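Local atomic coordinates of phosphotriesterase family protein (Listeria monocytogenes serotype 4b str. H7858, PDB entry 3PNZ), a protein that probably hydrolyses phosphorylated sugar lactones at a two-zinc active site, as a lactonase of the phosphotriesterase family. Residues E23-V28 and L76-I81. Residues are numbered along the deposited sequence; the frame is centred on the assembly and turned at random.
Sequences EHIVCV and LDVAQI. With ZN (zinc ion), chain I.
Val-26 and Ile-25, on the loop that leaves strand 19-23, meet the inner side of helix 75-85 through apolar side-chain carbons, with no hydrogen bond between the two segments. The closest touch is made by the tip of Ile-81: its CD1, at the end of an extended chain (chi2 175°), lies 3.6 Å from Val-26 CG2. Ile-81 CD1 also stands 3.8 Å from Ile-25 CG2, so this methyl is shared by the two loop residues. One turn earlier, Val-78 splits its branches, CG2 lying 4.0 Å from Val-26 CB while CG1 meets Ile-25 CD1; Val-78 crosses Ile-25 at about a right angle but slides past Val-26 in the opposite direction. Val-26 sets CG1 anti to its backbone N (chi1 -176°), which brings that methyl to 4.0 Å from Asp-77 CB at the more open margin.

Ile-63 of strand 62-65 and Ile-89 of strand 88-92 extend the apolar packing around Ile-25, and Ser-48 OG hydrogen-bonds to the Ile-25 carbonyl. On the other side of the loop, His-24 turns away from the helix and binds zinc through NE2 at 2.1 Å; Thr-67 OG1 hydrogen-bonds to its ND1, helping to fix the ring's rotation. His-22, Asp-272 and the carboxylated Lys-154 bind the same ion, and Lys-154 also belongs to the second zinc site. The contact thus joins an outer helix of the TIM barrel to the loop following its first strand, directly behind the His-X-His zinc motif characteristic of the amidohydrolase fold.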
loop_
_atom_site.group_PDB
_atom_site.type_symbol
_atom_site.label_atom_id
_atom_site.label_comp_id
_atom_site.label_asym_id
_atom_site.label_seq_id
_atom_site.Cartn_x
_atom_site.Cartn_y
_atom_site.Cartn_z
ATOM N N GLU A 23 2.591 -0.713 3.956
ATOM C CA GLU A 23 3.718 -0.225 4.743
ATOM C C GLU A 23 4.834 0.321 3.870
ATOM O O GLU A 23 4.793 0.210 2.648
ATOM C CB GLU A 23 4.294 -1.339 5.629
ATOM C CG GLU A 23 3.302 -1.944 6.619
ATOM C CD GLU A 23 2.866 -0.958 7.698
ATOM O OE1 GLU A 23 3.588 0.039 7.927
ATOM O OE2 GLU A 23 1.813 -1.197 8.329
ATOM N N HIS A 24 5.829 0.917 4.521
ATOM C CA HIS A 24 7.101 1.262 3.874
ATOM C C HIS A 24 8.216 0.726 4.746
ATOM O O HIS A 24 8.065 0.645 5.956
ATOM C CB HIS A 24 7.221 2.771 3.674
ATOM C CG HIS A 24 6.102 3.332 2.860
ATOM N ND1 HIS A 24 6.117 3.337 1.484
ATOM C CD2 HIS A 24 4.899 3.832 3.228
ATOM C CE1 HIS A 24 4.985 3.848 1.035
ATOM N NE2 HIS A 24 4.228 4.151 2.074
ATOM N N ILE A 25 9.325 0.321 4.131
ATOM C CA ILE A 25 10.360 -0.393 4.873
ATOM C C ILE A 25 11.725 0.276 4.741
ATOM O O ILE A 25 12.334 0.683 5.736
ATOM C CB ILE A 25 10.448 -1.863 4.417
ATOM C CG1 ILE A 25 9.083 -2.530 4.550
ATOM C CG2 ILE A 25 11.484 -2.613 5.253
ATOM C CD1 ILE A 25 9.014 -3.922 3.911
ATOM N N VAL A 26 12.200 0.396 3.510
ATOM C CA VAL A 26 13.409 1.161 3.226
ATOM C C VAL A 26 13.140 2.017 2.003
ATOM O O VAL A 26 12.864 1.496 0.918
ATOM C CB VAL A 26 14.627 0.242 2.938
ATOM C CG1 VAL A 26 15.895 1.077 2.756
ATOM C CG2 VAL A 26 14.811 -0.765 4.060
ATOM N N CYS A 27 13.203 3.333 2.169
ATOM C CA CYS A 27 12.898 4.221 1.059
ATOM C C CYS A 27 13.482 5.605 1.278
ATOM O O CYS A 27 13.565 6.085 2.410
ATOM C CB CYS A 27 11.385 4.306 0.825
ATOM S SG CYS A 27 10.419 4.720 2.300
ATOM N N VAL A 28 13.879 6.241 0.183
ATOM C CA VAL A 28 14.477 7.571 0.227
ATOM C C VAL A 28 13.835 8.438 -0.859
ATOM O O VAL A 28 14.440 8.706 -1.894
ATOM C CB VAL A 28 16.006 7.496 0.028
ATOM C CG1 VAL A 28 16.657 8.866 0.284
ATOM C CG2 VAL A 28 16.603 6.442 0.937
ATOM N N LEU A 76 16.759 -3.723 -3.244
ATOM C CA LEU A 76 17.738 -4.712 -2.802
ATOM C C LEU A 76 17.810 -4.803 -1.279
ATOM O O LEU A 76 17.985 -5.886 -0.727
ATOM C CB LEU A 76 19.123 -4.437 -3.403
ATOM C CG LEU A 76 19.187 -4.545 -4.930
ATOM C CD1 LEU A 76 20.566 -4.152 -5.446
ATOM C CD2 LEU A 76 18.814 -5.951 -5.379
ATOM N N ASP A 77 17.661 -3.668 -0.595
ATOM C CA ASP A 77 17.685 -3.665 0.866
ATOM C C ASP A 77 16.455 -4.372 1.424
ATOM O O ASP A 77 16.542 -5.135 2.382
ATOM C CB ASP A 77 17.741 -2.229 1.408
ATOM C CG ASP A 77 19.083 -1.553 1.154
ATOM O OD1 ASP A 77 20.127 -2.147 1.498
ATOM O OD2 ASP A 77 19.094 -0.421 0.626
ATOM N N VAL A 78 15.299 -4.098 0.830
ATOM C CA VAL A 78 14.069 -4.751 1.263
ATOM C C VAL A 78 14.131 -6.262 1.016
ATOM O O VAL A 78 13.719 -7.056 1.857
ATOM C CB VAL A 78 12.834 -4.119 0.583
ATOM C CG1 VAL A 78 11.567 -4.886 0.936
ATOM C CG2 VAL A 78 12.708 -2.649 1.001
ATOM N N ALA A 79 14.661 -6.657 -0.136
ATOM C CA ALA A 79 14.838 -8.076 -0.435
ATOM C C ALA A 79 15.752 -8.736 0.595
ATOM O O ALA A 79 15.476 -9.841 1.060
ATOM C CB ALA A 79 15.389 -8.267 -1.850
ATOM N N GLN A 80 16.827 -8.049 0.969
ATOM C CA GLN A 80 17.752 -8.591 1.960
ATOM C C GLN A 80 17.078 -8.754 3.323
ATOM O O GLN A 80 17.293 -9.744 4.017
ATOM C CB GLN A 80 19.009 -7.721 2.073
ATOM C CG GLN A 80 20.075 -8.320 2.973
ATOM C CD GLN A 80 20.623 -9.628 2.423
ATOM O OE1 GLN A 80 20.674 -9.830 1.208
ATOM N NE2 GLN A 80 21.028 -10.525 3.317
ATOM N N ILE A 81 16.241 -7.788 3.697
ATOM C CA ILE A 81 15.492 -7.881 4.946
ATOM C C ILE A 81 14.545 -9.079 4.934
ATOM O O ILE A 81 14.455 -9.824 5.911
ATOM C CB ILE A 81 14.693 -6.583 5.211
ATOM C CG1 ILE A 81 15.660 -5.411 5.429
ATOM C CG2 ILE A 81 13.784 -6.752 6.418
ATOM C CD1 ILE A 81 14.982 -4.045 5.591
HETATM ZN ZN ZN I . 2.195 4.681 2.011
#